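Local coordinates for protein D-glycero-D-manno-heptose 1-phosphate kinase (Bacteroides thetaiotaomicron, PDB 3K85) that is probably a GHMP-family sugar kinase that binds ATP and transfers a phosphate from it to a heptose phosphate or related sugar, at residues Phe169-Phe174 / Ile181-Lys186; Leu12-Gly17 / Leu31-Thr36; Ser70-Asp75 / Val84-Ile89. All blocks are in the same frame, centred on the assembly; numbering follows the deposited sequence.

Contact 1. Residues Phe169-Phe174 / Ile181-Lys186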
ATOM      1  N   PHE A 169      -1.807   6.566   3.674  1.00 22.33           N
ATOM      2  CA  PHE A 169      -3.078   5.901   3.984  1.00 22.25           C
ATOM      3  C   PHE A 169      -2.711   4.489   4.492  1.00 22.82           C
ATOM      4  O   PHE A 169      -2.152   3.669   3.754  1.00 22.94           O
ATOM      5  CB  PHE A 169      -3.959   5.769   2.737  1.00 21.88           C
ATOM      6  CG  PHE A 169      -4.658   7.036   2.346  1.00 24.92           C
ATOM      7  CD1 PHE A 169      -6.032   7.170   2.522  1.00 26.27           C
ATOM      8  CD2 PHE A 169      -3.940   8.109   1.821  1.00 25.47           C
ATOM      9  CE1 PHE A 169      -6.679   8.361   2.185  1.00 25.63           C
ATOM     10  CE2 PHE A 169      -4.581   9.304   1.482  1.00 25.74           C
ATOM     11  CZ  PHE A 169      -5.947   9.428   1.666  1.00 23.98           C
ATOM     12  N   ASN A 170      -3.017   4.219   5.755  1.00 21.61           N
ATOM     13  CA  ASN A 170      -2.702   2.931   6.360  1.00 21.57           C
ATOM     14  C   ASN A 170      -3.956   2.190   6.853  1.00 21.48           C
ATOM     15  O   ASN A 170      -4.953   2.805   7.234  1.00 20.96           O
ATOM     16  CB  ASN A 170      -1.720   3.136   7.528  1.00 17.67           C
ATOM     17  CG  ASN A 170      -0.330   3.561   7.060  1.00 22.41           C
ATOM     18  OD1 ASN A 170       0.240   4.543   7.550  1.00 21.65           O
ATOM     19  ND2 ASN A 170       0.230   2.810   6.114  1.00 21.62           N
ATOM     20  N   TYR A 171      -3.904   0.864   6.787  1.00 22.27           N
ATOM     21  CA  TYR A 171      -4.979  -0.000   7.272  1.00 23.02           C
ATOM     22  C   TYR A 171      -4.209  -0.801   8.302  1.00 21.72           C
ATOM     23  O   TYR A 171      -3.386  -1.649   7.957  1.00 21.57           O
ATOM     24  CB  TYR A 171      -5.486  -0.910   6.166  1.00 24.11           C
ATOM     25  CG  TYR A 171      -6.608  -1.846   6.567  1.00 27.02           C
ATOM     26  CD1 TYR A 171      -7.915  -1.385   6.681  1.00 28.90           C
ATOM     27  CD2 TYR A 171      -6.372  -3.211   6.760  1.00 27.37           C
ATOM     28  CE1 TYR A 171      -8.968  -2.255   6.967  1.00 29.17           C
ATOM     29  CE2 TYR A 171      -7.412  -4.087   7.048  1.00 29.73           C
ATOM     30  CZ  TYR A 171      -8.709  -3.597   7.148  1.00 30.74           C
ATOM     31  OH  TYR A 171      -9.750  -4.442   7.439  1.00 32.57           O
HETATM   32  N   MSE A 172      -4.450  -0.496   9.567  1.00 24.05           N
HETATM   33  CA  MSE A 172      -3.740  -1.136  10.662  1.00 25.44           C
HETATM   34  C   MSE A 172      -4.543  -2.211  11.361  1.00 27.25           C
HETATM   35  O   MSE A 172      -5.745  -2.061  11.609  1.00 25.94           O
HETATM   36  CB  MSE A 172      -3.321  -0.080  11.685  1.00 27.92           C
HETATM   37  CG  MSE A 172      -2.844   1.214  11.044  1.00 32.66           C
HETATM   38 SE   MSE A 172      -2.184   2.533  12.294  1.00 42.17          SE
HETATM   39  CE  MSE A 172      -0.645   3.160  11.259  1.00 37.18           C
ATOM     40  N   GLU A 173      -3.861  -3.304  11.675  1.00 27.49           N
ATOM     41  CA  GLU A 173      -4.484  -4.418  12.365  1.00 29.81           C
ATOM     42  C   GLU A 173      -3.876  -4.468  13.752  1.00 29.46           C
ATOM     43  O   GLU A 173      -2.689  -4.735  13.907  1.00 27.85           O
ATOM     44  CB  GLU A 173      -4.218  -5.721  11.605  1.00 30.67           C
ATOM     45  CG  GLU A 173      -5.023  -5.837  10.318  1.00 35.37           C
ATOM     46  CD  GLU A 173      -4.604  -7.015   9.447  1.00 39.77           C
ATOM     47  OE1 GLU A 173      -3.610  -6.888   8.699  1.00 39.70           O
ATOM     48  OE2 GLU A 173      -5.269  -8.077   9.514  1.00 43.66           O
ATOM     49  N   PHE A 174      -4.689  -4.152  14.753  1.00 31.08           N
ATOM     50  CA  PHE A 174      -4.255  -4.177  16.140  1.00 34.00           C
ATOM     51  C   PHE A 174      -4.836  -5.473  16.665  1.00 37.58           C
ATOM     52  O   PHE A 174      -5.942  -5.521  17.219  1.00 35.52           O
ATOM     53  CB  PHE A 174      -4.810  -2.965  16.880  1.00 33.04           C
ATOM     54  CG  PHE A 174      -4.240  -1.662  16.394  1.00 32.06           C
ATOM     55  CD1 PHE A 174      -2.948  -1.280  16.750  1.00 28.67           C
ATOM     56  CD2 PHE A 174      -4.967  -0.846  15.531  1.00 30.34           C
ATOM     57  CE1 PHE A 174      -2.385  -0.109  16.256  1.00 29.34           C
ATOM     58  CE2 PHE A 174      -4.413   0.332  15.027  1.00 30.32           C
ATOM     59  CZ  PHE A 174      -3.119   0.701  15.390  1.00 29.14           C
ATOM     60  N   ILE A 181      -0.023  -4.873  12.788  1.00 33.48           N
ATOM     61  CA  ILE A 181       0.366  -4.975  11.391  1.00 29.85           C
ATOM     62  C   ILE A 181      -0.079  -3.723  10.662  1.00 27.17           C
ATOM     63  O   ILE A 181      -1.246  -3.346  10.713  1.00 25.86           O
ATOM     64  CB  ILE A 181      -0.291  -6.188  10.684  1.00 30.56           C
ATOM     65  CG1 ILE A 181      -0.094  -7.457  11.518  1.00 33.38           C
ATOM     66  CG2 ILE A 181       0.312  -6.371   9.305  1.00 27.60           C
ATOM     67  CD1 ILE A 181       1.347  -7.703  11.932  1.00 37.39           C
ATOM     68  N   VAL A 182       0.854  -3.070   9.990  1.00 26.16           N
ATOM     69  CA  VAL A 182       0.519  -1.876   9.226  1.00 26.29           C
ATOM     70  C   VAL A 182       0.569  -2.201   7.732  1.00 25.05           C
ATOM     71  O   VAL A 182       1.617  -2.570   7.205  1.00 26.04           O
ATOM     72  CB  VAL A 182       1.498  -0.724   9.525  1.00 24.85           C
ATOM     73  CG1 VAL A 182       1.132   0.503   8.703  1.00 23.50           C
ATOM     74  CG2 VAL A 182       1.472  -0.403  11.005  1.00 26.67           C
ATOM     75  N   ASN A 183      -0.578  -2.112   7.070  1.00 24.31           N
ATOM     76  CA  ASN A 183      -0.650  -2.354   5.634  1.00 23.82           C
ATOM     77  C   ASN A 183      -0.559  -0.979   4.972  1.00 23.48           C
ATOM     78  O   ASN A 183      -1.560  -0.271   4.862  1.00 23.75           O
ATOM     79  CB  ASN A 183      -1.981  -3.028   5.273  1.00 20.07           C
ATOM     80  CG  ASN A 183      -2.110  -4.414   5.871  1.00 19.81           C
ATOM     81  OD1 ASN A 183      -1.569  -5.381   5.344  1.00 16.90           O
ATOM     82  ND2 ASN A 183      -2.818  -4.514   6.994  1.00 20.04           N
ATOM     83  N   PRO A 184       0.652  -0.569   4.552  1.00 24.59           N
ATOM     84  CA  PRO A 184       0.836   0.739   3.904  1.00 23.11           C
ATOM     85  C   PRO A 184       0.155   0.700   2.550  1.00 23.67           C
ATOM     86  O   PRO A 184       0.608  -0.014   1.661  1.00 23.29           O
ATOM     87  CB  PRO A 184       2.357   0.853   3.755  1.00 22.18           C
ATOM     88  CG  PRO A 184       2.908  -0.129   4.768  1.00 25.66           C
ATOM     89  CD  PRO A 184       1.938  -1.278   4.676  1.00 24.06           C
ATOM     90  N   LEU A 185      -0.920   1.459   2.375  1.00 25.11           N
ATOM     91  CA  LEU A 185      -1.639   1.443   1.101  1.00 27.65           C
ATOM     92  C   LEU A 185      -1.222   2.497   0.070  1.00 29.46           C
ATOM     93  O   LEU A 185      -1.189   3.686   0.380  1.00 31.56           O
ATOM     94  CB  LEU A 185      -3.145   1.600   1.347  1.00 27.47           C
ATOM     95  CG  LEU A 185      -3.889   0.649   2.288  1.00 28.68           C
ATOM     96  CD1 LEU A 185      -5.349   1.108   2.386  1.00 28.91           C
ATOM     97  CD2 LEU A 185      -3.814  -0.779   1.770  1.00 29.06           C
ATOM     98  N   LYS A 186      -0.910   2.064  -1.152  1.00 30.31           N
ATOM     99  CA  LYS A 186      -0.580   3.008  -2.219  1.00 31.65           C
ATOM    100  C   LYS A 186      -1.919   3.579  -2.663  1.00 31.21           C
ATOM    101  O   LYS A 186      -2.807   2.830  -3.049  1.00 33.00           O
ATOM    102  CB  LYS A 186       0.046   2.319  -3.441  1.00 32.83           C
ATOM    103  CG  LYS A 186       1.468   1.842  -3.285  1.00 34.72           C
ATOM    104  CD  LYS A 186       2.157   1.682  -4.646  1.00 36.31           C
ATOM    105  CE  LYS A 186       1.349   0.821  -5.606  1.00 38.18           C
ATOM    106  NZ  LYS A 186       2.138   0.445  -6.800  1.00 36.09           N
TER
HETATM  107  O   HOH W   1      -0.673   6.153   1.300  1.00 24.76           O
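Tyr171 and Asn183 form a hydrogen-bonded pair midway along an antiparallel beta hairpin, strands 169-175 and 179-185, in the large mixed sheet. Main-chain bonds join them in both directions, Asn183 N to Tyr171 O (3.0 Å) and Tyr171 N to Asn183 O. The next such pair is joined by Glu173 N to Ile181 O (2.8 Å) and the return bond from Ile181 N. The Asn183 side chain carries the polar contact: ND2 donates to Tyr171 O (3.1 Å) and to Glu173 OE1 (3.0 Å), both close to its amide plane. CG of Asn183 is anti to its carbonyl carbon (chi1 -65°), beside the backbone N, and N and ND2 grip Tyr171 O from opposite faces of its plane. OD1 accepts a hydrogen bond from Lys243 NZ of the second subunit, so one amide joins both chains. An alanine here would probably leave that lysine without this acceptor and the Glu173 carboxylate freer to turn. Tyr171 CB and Leu185 CD1 touch on the same face; on the opposite one CE of selenomethionine Met172 meets Val182 CG1 (4.1 Å), both beside Tyr162. The Tyr171 ring presents its edge to the amide, CD2 lying 3.8 Å from Asn183 ND2, planes 48° apart.

Contact 2. Residues Leu12-Gly17 / Leu31-Thr36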
ATOM      1  N   LEU A  12      -5.951  11.975  10.152  1.00 33.85           N
ATOM      2  CA  LEU A  12      -7.400  11.996  10.169  1.00 33.62           C
ATOM      3  C   LEU A  12      -7.814  10.559  10.424  1.00 36.84           C
ATOM      4  O   LEU A  12      -7.288   9.638   9.792  1.00 35.94           O
ATOM      5  CB  LEU A  12      -7.944  12.425   8.815  1.00 32.41           C
ATOM      6  CG  LEU A  12      -8.673  13.756   8.714  1.00 32.46           C
ATOM      7  CD1 LEU A  12      -8.018  14.801   9.603  1.00 30.96           C
ATOM      8  CD2 LEU A  12      -8.655  14.189   7.255  1.00 32.97           C
ATOM      9  N   GLY A  13      -8.742  10.371  11.358  1.00 38.36           N
ATOM     10  CA  GLY A  13      -9.224   9.038  11.656  1.00 38.71           C
ATOM     11  C   GLY A  13     -10.356   8.772  10.690  1.00 38.44           C
ATOM     12  O   GLY A  13     -11.487   9.208  10.912  1.00 40.98           O
ATOM     13  N   LEU A  14     -10.065   8.064   9.610  1.00 35.25           N
ATOM     14  CA  LEU A  14     -11.094   7.793   8.625  1.00 33.47           C
ATOM     15  C   LEU A  14     -12.123   6.786   9.104  1.00 32.82           C
ATOM     16  O   LEU A  14     -13.315   6.975   8.874  1.00 34.31           O
ATOM     17  CB  LEU A  14     -10.458   7.343   7.308  1.00 29.80           C
ATOM     18  CG  LEU A  14      -9.551   8.431   6.712  1.00 30.09           C
ATOM     19  CD1 LEU A  14      -8.903   7.954   5.440  1.00 28.13           C
ATOM     20  CD2 LEU A  14     -10.376   9.680   6.452  1.00 30.10           C
ATOM     21  N   ALA A  15     -11.682   5.727   9.780  1.00 31.99           N
ATOM     22  CA  ALA A  15     -12.614   4.705  10.259  1.00 30.84           C
ATOM     23  C   ALA A  15     -12.004   3.710  11.242  1.00 31.89           C
ATOM     24  O   ALA A  15     -10.785   3.514  11.278  1.00 32.23           O
ATOM     25  CB  ALA A  15     -13.203   3.948   9.082  1.00 27.17           C
ATOM     26  N   GLY A  16     -12.879   3.081  12.028  1.00 30.52           N
ATOM     27  CA  GLY A  16     -12.457   2.092  13.003  1.00 28.51           C
ATOM     28  C   GLY A  16     -11.980   2.711  14.296  1.00 27.83           C
ATOM     29  O   GLY A  16     -11.552   2.005  15.211  1.00 27.18           O
ATOM     30  N   GLY A  17     -12.057   4.032  14.377  1.00 27.60           N
ATOM     31  CA  GLY A  17     -11.604   4.722  15.568  1.00 28.54           C
ATOM     32  C   GLY A  17     -12.166   4.135  16.847  1.00 30.08           C
ATOM     33  O   GLY A  17     -13.380   4.096  17.044  1.00 32.38           O
ATOM     34  N   LEU A  31      -9.211  -2.722  14.081  1.00 30.43           N
ATOM     35  CA  LEU A  31      -9.042  -2.425  12.666  1.00 30.11           C
ATOM     36  C   LEU A  31      -9.150  -0.923  12.462  1.00 30.33           C
ATOM     37  O   LEU A  31     -10.125  -0.294  12.884  1.00 28.61           O
ATOM     38  CB  LEU A  31     -10.093  -3.167  11.826  1.00 31.57           C
ATOM     39  CG  LEU A  31      -9.843  -4.669  11.687  1.00 32.17           C
ATOM     40  CD1 LEU A  31     -10.950  -5.305  10.867  1.00 34.52           C
ATOM     41  CD2 LEU A  31      -8.495  -4.908  11.034  1.00 29.81           C
ATOM     42  N   ILE A  32      -8.138  -0.351  11.818  1.00 29.64           N
ATOM     43  CA  ILE A  32      -8.113   1.078  11.587  1.00 30.09           C
ATOM     44  C   ILE A  32      -7.672   1.556  10.211  1.00 31.15           C
ATOM     45  O   ILE A  32      -6.699   1.063   9.634  1.00 31.20           O
ATOM     46  CB  ILE A  32      -7.226   1.762  12.638  1.00 29.89           C
ATOM     47  CG1 ILE A  32      -8.037   1.951  13.920  1.00 30.67           C
ATOM     48  CG2 ILE A  32      -6.685   3.093  12.104  1.00 28.08           C
ATOM     49  CD1 ILE A  32      -7.327   2.704  14.991  1.00 33.52           C
ATOM     50  N   LEU A  33      -8.398   2.539   9.695  1.00 31.09           N
ATOM     51  CA  LEU A  33      -8.057   3.147   8.420  1.00 28.60           C
ATOM     52  C   LEU A  33      -7.865   4.625   8.698  1.00 27.74           C
ATOM     53  O   LEU A  33      -8.819   5.332   9.007  1.00 27.74           O
ATOM     54  CB  LEU A  33      -9.175   2.973   7.390  1.00 27.83           C
ATOM     55  CG  LEU A  33      -8.783   3.522   6.012  1.00 27.49           C
ATOM     56  CD1 LEU A  33      -7.649   2.684   5.451  1.00 25.11           C
ATOM     57  CD2 LEU A  33      -9.968   3.483   5.069  1.00 30.13           C
ATOM     58  N   ASN A  34      -6.625   5.086   8.617  1.00 26.82           N
ATOM     59  CA  ASN A  34      -6.334   6.497   8.844  1.00 25.52           C
ATOM     60  C   ASN A  34      -5.324   7.008   7.815  1.00 23.57           C
ATOM     61  O   ASN A  34      -4.707   6.235   7.072  1.00 19.09           O
ATOM     62  CB  ASN A  34      -5.812   6.735  10.271  1.00 24.17           C
ATOM     63  CG  ASN A  34      -4.573   5.924  10.589  1.00 26.06           C
ATOM     64  OD1 ASN A  34      -3.796   5.576   9.701  1.00 24.88           O
ATOM     65  ND2 ASN A  34      -4.375   5.627  11.876  1.00 28.16           N
ATOM     66  N   ALA A  35      -5.143   8.317   7.790  1.00 23.03           N
ATOM     67  CA  ALA A  35      -4.246   8.921   6.814  1.00 23.49           C
ATOM     68  C   ALA A  35      -3.649  10.199   7.353  1.00 21.77           C
ATOM     69  O   ALA A  35      -4.366  11.030   7.902  1.00 24.08           O
ATOM     70  CB  ALA A  35      -5.021   9.210   5.535  1.00 19.27           C
ATOM     71  N   THR A  36      -2.343  10.364   7.183  1.00 19.59           N
ATOM     72  CA  THR A  36      -1.677  11.559   7.654  1.00 19.27           C
ATOM     73  C   THR A  36      -1.984  12.752   6.744  1.00 20.85           C
ATOM     74  O   THR A  36      -2.277  12.582   5.564  1.00 20.20           O
ATOM     75  CB  THR A  36      -0.178  11.335   7.737  1.00 17.68           C
ATOM     76  OG1 THR A  36       0.272  10.713   6.530  1.00 18.70           O
ATOM     77  CG2 THR A  36       0.153  10.444   8.933  1.00 16.05           C
TER
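Leu14 lies over Leu33 and reaches on to Ala35: its CB sits 3.1 Å from Leu33 O, and its CD1 touches Ala35 CB at 4.1 Å. CG, anti to the carbonyl carbon of Leu14 (chi1 -62°), comes to 3.9 Å from Leu33 O. Leu14 and Ala15 both face Leu33, a classic beta bulge in the antiparallel pairing of strands 4-15 and 30-37. Before the bulge, Leu12 N bonds Ala35 O (2.9 Å) and Ala35 N returns to Leu12 O. At the bulge itself, Leu33 N reaches Ala15 O almost straight (3.0 Å, 178° at the hydrogen), and Ala15 N gives to Leu33 O. Asn34 holds CG in the crowded position between backbone N and carbonyl carbon; its CB rests against Leu12 O (3.3 Å), while its ND2 bonds Gln159 OE1 of helix 159-166. At the strand's exit Gly16 has positive phi and brings CA to within 3.3 Å of Leu31 O in a CH...O contact. A side chain there would run into that oxygen. Ser19 OG lies within hydrogen-bonding geometry of both Leu31 O and Gly16 O, its single proton shared between them or given to one at a time. Main-chain bonds thus set the pairing, Leu14, Ala15, Leu33 and Ala35 make the apolar contacts, and the positive phi and the nearness of Leu31 O favour glycine at Gly16.

Contact 3. Residues Ser70-Asp75 / Val84-Ile89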
ATOM      1  N   SER A  70      21.311  12.957  33.560  1.00 55.87           N
ATOM      2  CA  SER A  70      21.081  11.689  32.875  1.00 51.89           C
ATOM      3  C   SER A  70      19.579  11.498  32.744  1.00 49.93           C
ATOM      4  O   SER A  70      19.091  10.890  31.793  1.00 49.19           O
ATOM      5  CB  SER A  70      21.672  10.519  33.664  1.00 50.57           C
ATOM      6  OG  SER A  70      23.078  10.477  33.549  1.00 48.75           O
ATOM      7  N   GLN A  71      18.848  12.014  33.720  1.00 48.19           N
ATOM      8  CA  GLN A  71      17.394  11.918  33.716  1.00 47.81           C
ATOM      9  C   GLN A  71      16.857  13.290  34.098  1.00 48.01           C
ATOM     10  O   GLN A  71      17.565  14.073  34.727  1.00 48.56           O
ATOM     11  CB  GLN A  71      16.919  10.882  34.739  1.00 46.75           C
ATOM     12  CG  GLN A  71      17.310   9.438  34.447  1.00 45.57           C
ATOM     13  CD  GLN A  71      16.613   8.871  33.224  1.00 42.98           C
ATOM     14  OE1 GLN A  71      17.046   9.085  32.095  1.00 42.86           O
ATOM     15  NE2 GLN A  71      15.521   8.158  33.445  1.00 41.49           N
ATOM     16  N   LEU A  72      15.620  13.587  33.710  1.00 46.50           N
ATOM     17  CA  LEU A  72      15.008  14.867  34.044  1.00 47.03           C
ATOM     18  C   LEU A  72      13.673  14.638  34.724  1.00 47.61           C
ATOM     19  O   LEU A  72      12.823  13.901  34.234  1.00 48.01           O
ATOM     20  CB  LEU A  72      14.803  15.736  32.797  1.00 44.85           C
ATOM     21  CG  LEU A  72      16.045  16.343  32.139  1.00 44.72           C
ATOM     22  CD1 LEU A  72      15.621  17.156  30.921  1.00 44.65           C
ATOM     23  CD2 LEU A  72      16.787  17.224  33.128  1.00 43.42           C
ATOM     24  N   GLU A  73      13.500  15.286  35.863  1.00 48.85           N
ATOM     25  CA  GLU A  73      12.287  15.169  36.650  1.00 50.64           C
ATOM     26  C   GLU A  73      11.042  15.643  35.903  1.00 50.09           C
ATOM     27  O   GLU A  73      11.013  16.736  35.350  1.00 50.77           O
ATOM     28  CB  GLU A  73      12.461  15.967  37.951  1.00 53.57           C
ATOM     29  CG  GLU A  73      12.764  17.473  37.765  1.00 58.07           C
ATOM     30  CD  GLU A  73      14.007  17.778  36.906  1.00 60.64           C
ATOM     31  OE1 GLU A  73      15.119  17.306  37.245  1.00 61.32           O
ATOM     32  OE2 GLU A  73      13.865  18.507  35.893  1.00 60.01           O
ATOM     33  N   ILE A  74      10.007  14.820  35.889  1.00 49.03           N
ATOM     34  CA  ILE A  74       8.785  15.209  35.215  1.00 49.98           C
ATOM     35  C   ILE A  74       8.039  16.250  36.063  1.00 52.21           C
ATOM     36  O   ILE A  74       7.156  15.911  36.852  1.00 52.38           O
ATOM     37  CB  ILE A  74       7.886  13.962  34.933  1.00 48.74           C
ATOM     38  CG1 ILE A  74       8.475  13.147  33.780  1.00 47.13           C
ATOM     39  CG2 ILE A  74       6.476  14.382  34.530  1.00 46.81           C
ATOM     40  CD1 ILE A  74       9.900  12.706  33.992  1.00 46.51           C
ATOM     41  N   ASP A  75       8.415  17.521  35.897  1.00 53.31           N
ATOM     42  CA  ASP A  75       7.793  18.627  36.630  1.00 54.13           C
ATOM     43  C   ASP A  75       6.343  18.807  36.233  1.00 53.30           C
ATOM     44  O   ASP A  75       5.488  19.105  37.061  1.00 54.60           O
ATOM     45  CB  ASP A  75       8.499  19.951  36.336  1.00 56.83           C
ATOM     46  CG  ASP A  75       9.944  19.954  36.768  1.00 60.90           C
ATOM     47  OD1 ASP A  75      10.213  19.670  37.955  1.00 63.31           O
ATOM     48  OD2 ASP A  75      10.811  20.254  35.919  1.00 63.05           O
ATOM     49  N   VAL A  84      10.881  11.523  26.346  1.00 36.54           N
ATOM     50  CA  VAL A  84      11.695  10.970  25.278  1.00 34.14           C
ATOM     51  C   VAL A  84      13.156  10.977  25.664  1.00 33.11           C
ATOM     52  O   VAL A  84      13.836   9.957  25.566  1.00 31.37           O
ATOM     53  CB  VAL A  84      11.520  11.759  23.972  1.00 34.36           C
ATOM     54  CG1 VAL A  84      12.408  11.164  22.889  1.00 34.27           C
ATOM     55  CG2 VAL A  84      10.059  11.729  23.540  1.00 32.97           C
ATOM     56  N   TYR A  85      13.647  12.130  26.098  1.00 32.27           N
ATOM     57  CA  TYR A  85      15.040  12.237  26.498  1.00 31.98           C
ATOM     58  C   TYR A  85      15.413  11.202  27.568  1.00 33.39           C
ATOM     59  O   TYR A  85      16.479  10.585  27.497  1.00 34.74           O
ATOM     60  CB  TYR A  85      15.332  13.634  27.036  1.00 31.36           C
ATOM     61  CG  TYR A  85      16.724  13.756  27.591  1.00 32.11           C
ATOM     62  CD1 TYR A  85      17.823  13.814  26.742  1.00 31.25           C
ATOM     63  CD2 TYR A  85      16.955  13.741  28.971  1.00 32.16           C
ATOM     64  CE1 TYR A  85      19.118  13.849  27.243  1.00 32.12           C
ATOM     65  CE2 TYR A  85      18.250  13.776  29.484  1.00 31.02           C
ATOM     66  CZ  TYR A  85      19.324  13.826  28.615  1.00 32.37           C
ATOM     67  OH  TYR A  85      20.614  13.818  29.095  1.00 34.51           O
ATOM     68  N   ASN A  86      14.548  11.010  28.562  1.00 33.03           N
ATOM     69  CA  ASN A  86      14.851  10.050  29.625  1.00 34.08           C
ATOM     70  C   ASN A  86      14.916   8.618  29.087  1.00 36.33           C
ATOM     71  O   ASN A  86      15.898   7.886  29.322  1.00 34.52           O
ATOM     72  CB  ASN A  86      13.811  10.144  30.753  1.00 33.00           C
ATOM     73  CG  ASN A  86      13.925  11.444  31.551  1.00 31.11           C
ATOM     74  OD1 ASN A  86      15.000  12.038  31.645  1.00 28.99           O
ATOM     75  ND2 ASN A  86      12.818  11.874  32.137  1.00 28.93           N
ATOM     76  N   ARG A  87      13.866   8.240  28.358  1.00 35.79           N
ATOM     77  CA  ARG A  87      13.745   6.918  27.762  1.00 36.25           C
ATOM     78  C   ARG A  87      14.955   6.575  26.901  1.00 36.61           C
ATOM     79  O   ARG A  87      15.456   5.453  26.967  1.00 38.39           O
ATOM     80  CB  ARG A  87      12.477   6.853  26.907  1.00 38.99           C
ATOM     81  CG  ARG A  87      11.965   5.445  26.631  1.00 40.04           C
ATOM     82  CD  ARG A  87      11.304   4.849  27.871  1.00 39.67           C
ATOM     83  NE  ARG A  87      10.397   3.759  27.520  1.00 37.26           N
ATOM     84  CZ  ARG A  87      10.806   2.600  27.031  1.00 40.06           C
ATOM     85  NH1 ARG A  87      12.105   2.389  26.854  1.00 40.00           N
ATOM     86  NH2 ARG A  87       9.922   1.667  26.692  1.00 39.90           N
ATOM     87  N   ILE A  88      15.421   7.534  26.095  1.00 34.55           N
ATOM     88  CA  ILE A  88      16.576   7.310  25.221  1.00 32.98           C
ATOM     89  C   ILE A  88      17.861   7.192  26.034  1.00 33.59           C
ATOM     90  O   ILE A  88      18.755   6.405  25.695  1.00 30.95           O
ATOM     91  CB  ILE A  88      16.761   8.459  24.147  1.00 31.74           C
ATOM     92  CG1 ILE A  88      15.586   8.482  23.160  1.00 28.80           C
ATOM     93  CG2 ILE A  88      18.039   8.231  23.347  1.00 30.77           C
ATOM     94  CD1 ILE A  88      15.378   7.169  22.429  1.00 28.42           C
ATOM     95  N   ILE A  89      17.970   7.982  27.099  1.00 35.52           N
ATOM     96  CA  ILE A  89      19.171   7.905  27.939  1.00 36.38           C
ATOM     97  C   ILE A  89      19.237   6.528  28.595  1.00 35.29           C
ATOM     98  O   ILE A  89      20.310   5.931  28.673  1.00 35.46           O
ATOM     99  CB  ILE A  89      19.186   8.988  29.055  1.00 36.50           C
ATOM    100  CG1 ILE A  89      19.280  10.385  28.432  1.00 35.45           C
ATOM    101  CG2 ILE A  89      20.383   8.759  29.987  1.00 36.99           C
ATOM    102  CD1 ILE A  89      20.582  10.644  27.692  1.00 34.86           C
TER
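Asn86 OD1 accepts a 2.7 Å hydrogen bond from Leu72 N, the donor tilted 23° from the plane of the amide carbonyl. The same amide answers with ND2, which donates to Leu72 O at 2.9 Å, lying in that carbonyl's plane on a lone pair. One side chain thus satisfies both polar backbone groups of Leu72, much as a neighbouring strand would. CG of Asn86 is anti to its carbonyl carbon (chi1 -70°), which sets CG beside the backbone N. Gln71 CA closes in on OD1 of Asn86 from the loop at 3.2 Å, and Ile74 CD1 lies against ND2 of Asn86 at 3.6 Å. In the fold, this joins the loop that follows strand 62-67 to helix 79-91, which packs through Val84 and Ile88 on helix 115-131. Ile74 is itself the centre of an inverse gamma turn. Apolar contact accompanies the polar one: Leu72 crosses Tyr85 at about a right angle, CD1 meeting ring atom CD2 at 4.2 Å. Tyr85 OH bonds Met69 O and Lys97 N, which fixes the ring beside the loop. One face of that ring takes Ile89 CG1, while Ile89 CG2 presses on Ser70 O at 3.1 Å.

How the contacts relate
Contacts 2, 3 and 1 follow one another along the chain in that order, each closing before the next opens. Contacts 1 and 2 have centres about 10 Å apart and belong to one mixed sheet, where strand 30-37 lies between strand 4-15 and strand 169-175. They are joined directly: Met172 N probably bonds Ile32 O, and Asn170 N probably bonds Asn34 O. Strands from the start and the middle of the chain are thereby knit together, and the hairpin of contact 1 carries that sheet to the second subunit. Contact 3 stands apart, its centre about 31 Å from the centre of either of the others, and fastens a loop to helix 79-91 at the periphery.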